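Local coordinates for malonyl acyl carrier protein transacylase (PDB 3IM8) that probably transfers the malonyl group from malonyl-CoA to holo acyl carrier protein, supplying malonyl-ACP for fatty acid synthesis, at residues A[267-272]-A[287-292]; A[83-88]-A[259-264]. One frame throughout, in Å; residues are numbered along the deposited sequence.

Contact 1: residues A[267-272]-A[287-292]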
loop_
_atom_site.group_PDB
_atom_site.type_symbol
_atom_site.label_atom_id
_atom_site.label_comp_id
_atom_site.label_asym_id
_atom_site.label_seq_id
_atom_site.Cartn_x
_atom_site.Cartn_y
_atom_site.Cartn_z
ATOM N N SER A 267 13.007 -16.082 -2.501
ATOM C CA SER A 267 14.393 -15.555 -2.354
ATOM C C SER A 267 14.618 -14.092 -2.812
ATOM O O SER A 267 15.364 -13.318 -2.164
ATOM C CB SER A 267 15.398 -16.483 -3.059
ATOM O OG SER A 267 15.029 -16.698 -4.410
ATOM N N ASN A 268 13.944 -13.731 -3.896
ATOM C CA ASN A 268 14.140 -12.505 -4.643
ATOM C C ASN A 268 12.923 -11.541 -4.461
ATOM O O ASN A 268 11.774 -11.960 -4.625
ATOM C CB ASN A 268 14.219 -12.951 -6.107
ATOM C CG ASN A 268 15.173 -12.131 -6.935
ATOM O OD1 ASN A 268 14.800 -11.636 -8.020
ATOM N ND2 ASN A 268 16.415 -11.979 -6.450
ATOM N N PHE A 269 13.141 -10.266 -4.151
ATOM C CA PHE A 269 11.992 -9.322 -4.038
ATOM C C PHE A 269 12.049 -8.202 -5.071
ATOM O O PHE A 269 13.093 -7.577 -5.206
ATOM C CB PHE A 269 11.829 -8.714 -2.631
ATOM C CG PHE A 269 11.484 -9.721 -1.550
ATOM C CD1 PHE A 269 10.156 -9.943 -1.190
ATOM C CD2 PHE A 269 12.502 -10.412 -0.861
ATOM C CE1 PHE A 269 9.815 -10.845 -0.191
ATOM C CE2 PHE A 269 12.176 -11.337 0.169
ATOM C CZ PHE A 269 10.841 -11.552 0.502
ATOM N N ILE A 270 10.951 -7.969 -5.804
ATOM C CA ILE A 270 10.939 -6.854 -6.808
ATOM C C ILE A 270 9.842 -5.908 -6.391
ATOM O O ILE A 270 8.662 -6.304 -6.357
ATOM C CB ILE A 270 10.770 -7.326 -8.278
ATOM C CG1 ILE A 270 12.029 -8.131 -8.731
ATOM C CG2 ILE A 270 10.634 -6.139 -9.231
ATOM C CD1 ILE A 270 11.893 -8.795 -10.108
ATOM N N GLU A 271 10.225 -4.688 -6.020
ATOM C CA GLU A 271 9.210 -3.704 -5.660
ATOM C C GLU A 271 8.776 -3.009 -6.941
ATOM O O GLU A 271 9.611 -2.517 -7.724
ATOM C CB GLU A 271 9.735 -2.707 -4.616
ATOM C CG GLU A 271 8.780 -1.534 -4.397
ATOM C CD GLU A 271 9.254 -0.620 -3.332
ATOM O OE1 GLU A 271 10.452 -0.689 -2.991
ATOM O OE2 GLU A 271 8.438 0.178 -2.829
ATOM N N ILE A 272 7.464 -2.984 -7.178
ATOM C CA ILE A 272 6.892 -2.392 -8.384
ATOM C C ILE A 272 6.574 -0.934 -8.053
ATOM O O ILE A 272 5.863 -0.697 -7.102
ATOM C CB ILE A 272 5.569 -3.092 -8.749
ATOM C CG1 ILE A 272 5.753 -4.599 -8.806
ATOM C CG2 ILE A 272 4.958 -2.467 -10.077
ATOM C CD1 ILE A 272 6.804 -5.037 -9.826
ATOM N N GLN A 287 18.493 -7.699 5.328
ATOM C CA GLN A 287 19.597 -7.269 4.446
ATOM C C GLN A 287 20.190 -8.336 3.528
ATOM O O GLN A 287 20.776 -7.967 2.522
ATOM C CB GLN A 287 20.746 -6.633 5.242
ATOM C CG GLN A 287 21.641 -7.636 5.973
ATOM C CD GLN A 287 21.250 -7.842 7.432
ATOM O OE1 GLN A 287 21.687 -7.079 8.318
ATOM N NE2 GLN A 287 20.429 -8.890 7.701
ATOM N N THR A 288 20.058 -9.627 3.852
ATOM C CA THR A 288 20.531 -10.683 2.924
ATOM C C THR A 288 19.558 -11.013 1.789
ATOM O O THR A 288 19.939 -11.733 0.861
ATOM C CB THR A 288 20.871 -12.053 3.624
ATOM O OG1 THR A 288 19.659 -12.705 4.066
ATOM C CG2 THR A 288 21.867 -11.850 4.784
ATOM N N ALA A 289 18.322 -10.507 1.861
ATOM C CA ALA A 289 17.322 -10.788 0.814
ATOM C C ALA A 289 17.690 -10.080 -0.487
ATOM O O ALA A 289 18.120 -8.926 -0.504
ATOM C CB ALA A 289 15.866 -10.399 1.293
ATOM N N HIS A 290 17.521 -10.782 -1.595
ATOM C CA HIS A 290 17.775 -10.165 -2.894
ATOM C C HIS A 290 16.620 -9.235 -3.305
ATOM O O HIS A 290 15.461 -9.620 -3.323
ATOM C CB HIS A 290 18.051 -11.223 -3.971
ATOM C CG HIS A 290 19.218 -12.117 -3.666
ATOM N ND1 HIS A 290 20.506 -11.643 -3.551
ATOM C CD2 HIS A 290 19.287 -13.456 -3.474
ATOM C CE1 HIS A 290 21.318 -12.647 -3.293
ATOM N NE2 HIS A 290 20.601 -13.757 -3.237
ATOM N N LEU A 291 16.956 -8.011 -3.643
ATOM C CA LEU A 291 15.955 -6.976 -3.788
ATOM C C LEU A 291 16.293 -6.059 -4.950
ATOM O O LEU A 291 17.471 -5.819 -5.253
ATOM C CB LEU A 291 15.929 -6.186 -2.515
ATOM C CG LEU A 291 15.030 -4.999 -2.159
ATOM C CD1 LEU A 291 13.522 -5.307 -2.195
ATOM C CD2 LEU A 291 15.468 -4.733 -0.716
ATOM N N ALA A 292 15.232 -5.535 -5.564
ATOM C CA ALA A 292 15.284 -4.711 -6.732
ATOM C C ALA A 292 13.952 -3.978 -6.745
ATOM O O ALA A 292 12.964 -4.443 -6.174
ATOM C CB ALA A 292 15.373 -5.600 -7.940
#

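Contact 2: residues A[83-88]-A[259-264]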
loop_
_atom_site.group_PDB
_atom_site.type_symbol
_atom_site.label_atom_id
_atom_site.label_comp_id
_atom_site.label_asym_id
_atom_site.label_seq_id
_atom_site.Cartn_x
_atom_site.Cartn_y
_atom_site.Cartn_z
ATOM N N PRO A 83 5.574 -13.154 -11.167
ATOM C CA PRO A 83 5.774 -13.385 -9.710
ATOM C C PRO A 83 5.245 -14.724 -9.197
ATOM O O PRO A 83 4.312 -15.261 -9.762
ATOM C CB PRO A 83 4.994 -12.228 -9.070
ATOM C CG PRO A 83 3.941 -11.942 -10.022
ATOM C CD PRO A 83 4.578 -12.105 -11.400
ATOM N N ASP A 84 5.836 -15.248 -8.129
ATOM C CA ASP A 84 5.334 -16.472 -7.492
ATOM C C ASP A 84 4.367 -16.165 -6.354
ATOM O O ASP A 84 3.495 -16.990 -5.989
ATOM C CB ASP A 84 6.522 -17.336 -7.004
ATOM C CG ASP A 84 7.432 -17.757 -8.169
ATOM O OD1 ASP A 84 6.945 -18.496 -9.026
ATOM O OD2 ASP A 84 8.582 -17.291 -8.282
ATOM N N MET A 85 4.524 -14.975 -5.783
ATOM C CA MET A 85 3.639 -14.466 -4.711
ATOM C C MET A 85 3.592 -12.950 -4.830
ATOM O O MET A 85 4.549 -12.346 -5.321
ATOM C CB MET A 85 4.163 -14.821 -3.299
ATOM C CG MET A 85 4.346 -16.292 -3.037
ATOM S SD MET A 85 4.666 -16.701 -1.308
ATOM C CE MET A 85 3.227 -16.077 -0.524
ATOM N N VAL A 86 2.508 -12.336 -4.363
ATOM C CA VAL A 86 2.396 -10.871 -4.347
ATOM C C VAL A 86 1.923 -10.330 -3.000
ATOM O O VAL A 86 1.369 -11.060 -2.221
ATOM C CB VAL A 86 1.457 -10.319 -5.454
ATOM C CG1 VAL A 86 1.962 -10.710 -6.854
ATOM C CG2 VAL A 86 -0.008 -10.772 -5.224
ATOM N N ALA A 87 2.106 -9.016 -2.790
ATOM C CA ALA A 87 1.587 -8.267 -1.657
ATOM C C ALA A 87 1.735 -6.804 -2.094
ATOM O O ALA A 87 2.480 -6.501 -3.041
ATOM C CB ALA A 87 2.439 -8.531 -0.377
ATOM N N GLY A 88 1.040 -5.907 -1.414
ATOM C CA GLY A 88 1.139 -4.477 -1.735
ATOM C C GLY A 88 0.739 -3.690 -0.501
ATOM O O GLY A 88 -0.049 -4.186 0.316
ATOM N N GLY A 259 7.787 -12.118 6.250
ATOM C CA GLY A 259 8.080 -13.432 6.900
ATOM C C GLY A 259 7.319 -14.648 6.355
ATOM O O GLY A 259 7.900 -15.704 6.183
ATOM N N VAL A 260 6.015 -14.506 6.084
ATOM C CA VAL A 260 5.262 -15.490 5.324
ATOM C C VAL A 260 5.869 -15.773 3.927
ATOM O O VAL A 260 5.946 -16.953 3.507
ATOM C CB VAL A 260 3.747 -15.089 5.185
ATOM C CG1 VAL A 260 3.019 -15.941 4.128
ATOM C CG2 VAL A 260 3.025 -15.189 6.554
ATOM N N MET A 261 6.272 -14.731 3.189
ATOM C CA MET A 261 6.915 -14.990 1.907
ATOM C C MET A 261 8.291 -15.711 2.067
ATOM O O MET A 261 8.579 -16.634 1.340
ATOM C CB MET A 261 7.046 -13.706 1.055
ATOM C CG MET A 261 5.737 -13.003 0.830
ATOM S SD MET A 261 6.013 -11.400 0.130
ATOM C CE MET A 261 4.769 -11.361 -1.109
ATOM N N GLN A 262 9.129 -15.286 3.002
ATOM C CA GLN A 262 10.411 -16.002 3.266
ATOM C C GLN A 262 10.185 -17.460 3.673
ATOM O O GLN A 262 10.843 -18.347 3.132
ATOM C CB GLN A 262 11.287 -15.265 4.289
ATOM C CG GLN A 262 11.525 -13.852 3.822
ATOM C CD GLN A 262 12.610 -13.189 4.567
ATOM O OE1 GLN A 262 12.417 -12.760 5.695
ATOM N NE2 GLN A 262 13.791 -13.110 3.940
ATOM N N GLU A 263 9.225 -17.713 4.559
ATOM C CA GLU A 263 8.793 -19.106 4.811
ATOM C C GLU A 263 8.266 -19.839 3.571
ATOM O O GLU A 263 8.486 -21.049 3.460
ATOM C CB GLU A 263 7.763 -19.201 5.938
ATOM C CG GLU A 263 8.337 -19.089 7.335
ATOM C CD GLU A 263 9.152 -20.345 7.777
ATOM O OE1 GLU A 263 10.295 -20.140 8.245
ATOM O OE2 GLU A 263 8.669 -21.506 7.642
ATOM N N ALA A 264 7.595 -19.150 2.630
ATOM C CA ALA A 264 7.106 -19.854 1.424
ATOM C C ALA A 264 8.256 -20.108 0.496
ATOM O O ALA A 264 8.066 -20.575 -0.641
ATOM C CB ALA A 264 5.999 -19.077 0.695
#

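Contact 1: residues A[267-272]-A[287-292]
Phe269 and Leu291 are paired in register across two parallel strands, with their side chains on one face of the sheet. In Phe269 the first torsion sets CG beside the backbone N (chi1 -65°); in Leu291 CG lies anti to the backbone N, and chi2 near 60° then brings CD1 to 3.8 Å from CB of Phe269. The strands 268-272 and 290-294 are the two ends of a beta-alpha-beta crossover, joined through helix 277-285, and strand 290-294 is the outermost on its side of the four-stranded parallel sheet. Asn268 pairs with His290 and Ile270 with Ala292.

Hydrogen bonding follows the parallel pattern, in which Ala292 both gives and receives. Phe269 N bonds nearly straight to His290 O, though the exact length is doubtful; Phe269 O then accepts from Ala292 N, and Glu271 N reaches Ala292 O at 2.8 Å. A weak bond from His290 N to Ser267 O extends the ladder at its start. CA-H groups of Leu291 and Ile270 add contacts to Phe269 O and Ala292 O respectively.

The flat, apolar ring of Phe269 suits a buried place where helix 254-263 packs on the sheet. Further along the strand, the buried carboxylate of Glu271 is held by Ser279 OG and the backbone N of Leu278, both in the first turn of the crossover helix. On the face opposite Phe269, branched Ile270 fills space against Leu76 of helix 58-78, and its CG1 lies 4.3 Å from the small CB of Ala292. Beside them the Asn268 and His290 side chains cross at about a right angle, the amide and ring planes 51° apart. Just before strand 290-294, Ala289 CB stands 4.0 Å from Phe269 CE2.

Contact 2: residues A[83-88]-A[259-264]
Met85 and Met261 slide past each other in opposite directions, filling the gap between an outer strand of the parallel sheet and the helix laid over it. Helix 254-263 packs on the face of the sheet, antiparallel to strand 85-88: their local axes are 172° apart, at a closest approach of 10.1 Å. Gly88, at the strand's end, begins a GxSxG pattern that fits a nucleophile elbow around Ser90, the predicted active-site serine, so the strand leads directly into the probable catalytic turn.

Apolar side-chain packing carries most of the contact. In Met261, chi3 of 136° sets CE against the strand, 4.1 Å from CB of Met85 and 3.7 Å from CB of Ala87. A long, unbranched and flexible side chain suits this span, and small Ala87 lets the methyl come close to the strand. In the reverse direction, chi3 near 60° turns CE of Met85 to 4.2 Å from CG of Met261. The same packing continues where the helix finishes. Ala264 is the first residue to depart from helical backbone angles, although its N still bonds to Val260 O; its CB points to the strand and lies close to SD of Met85, at 3.4 Å.

The second kind of contact is between side chain and backbone. Val86 points away from the helix, and its side chain touches Ser100 and Leu226, so what it offers the helix is its peptide: CE of Met261 rests there, 3.6 Å from the carbonyl carbon of Val86.

Contacts 1 and 2 use the same parallel sheet differently. Contact 1, only partly buried, joins neighbouring strands at the 290-294 edge, and its backbone bonds set the register while His290 stays exposed. Contact 2 is a buried strand-to-helix contact at the other outer strand, 85-88, and depends on methionine packing, with Ala264 at its exposed end. Helix 254-263 and strand 268-272 are consecutive in the chain. The centres of the two contacts are 11 Å apart, and they meet directly where Phe269 CE1 packs 3.9 Å from Met261 SD: one helix thus covers side chains from both contacts on a single face of the sheet.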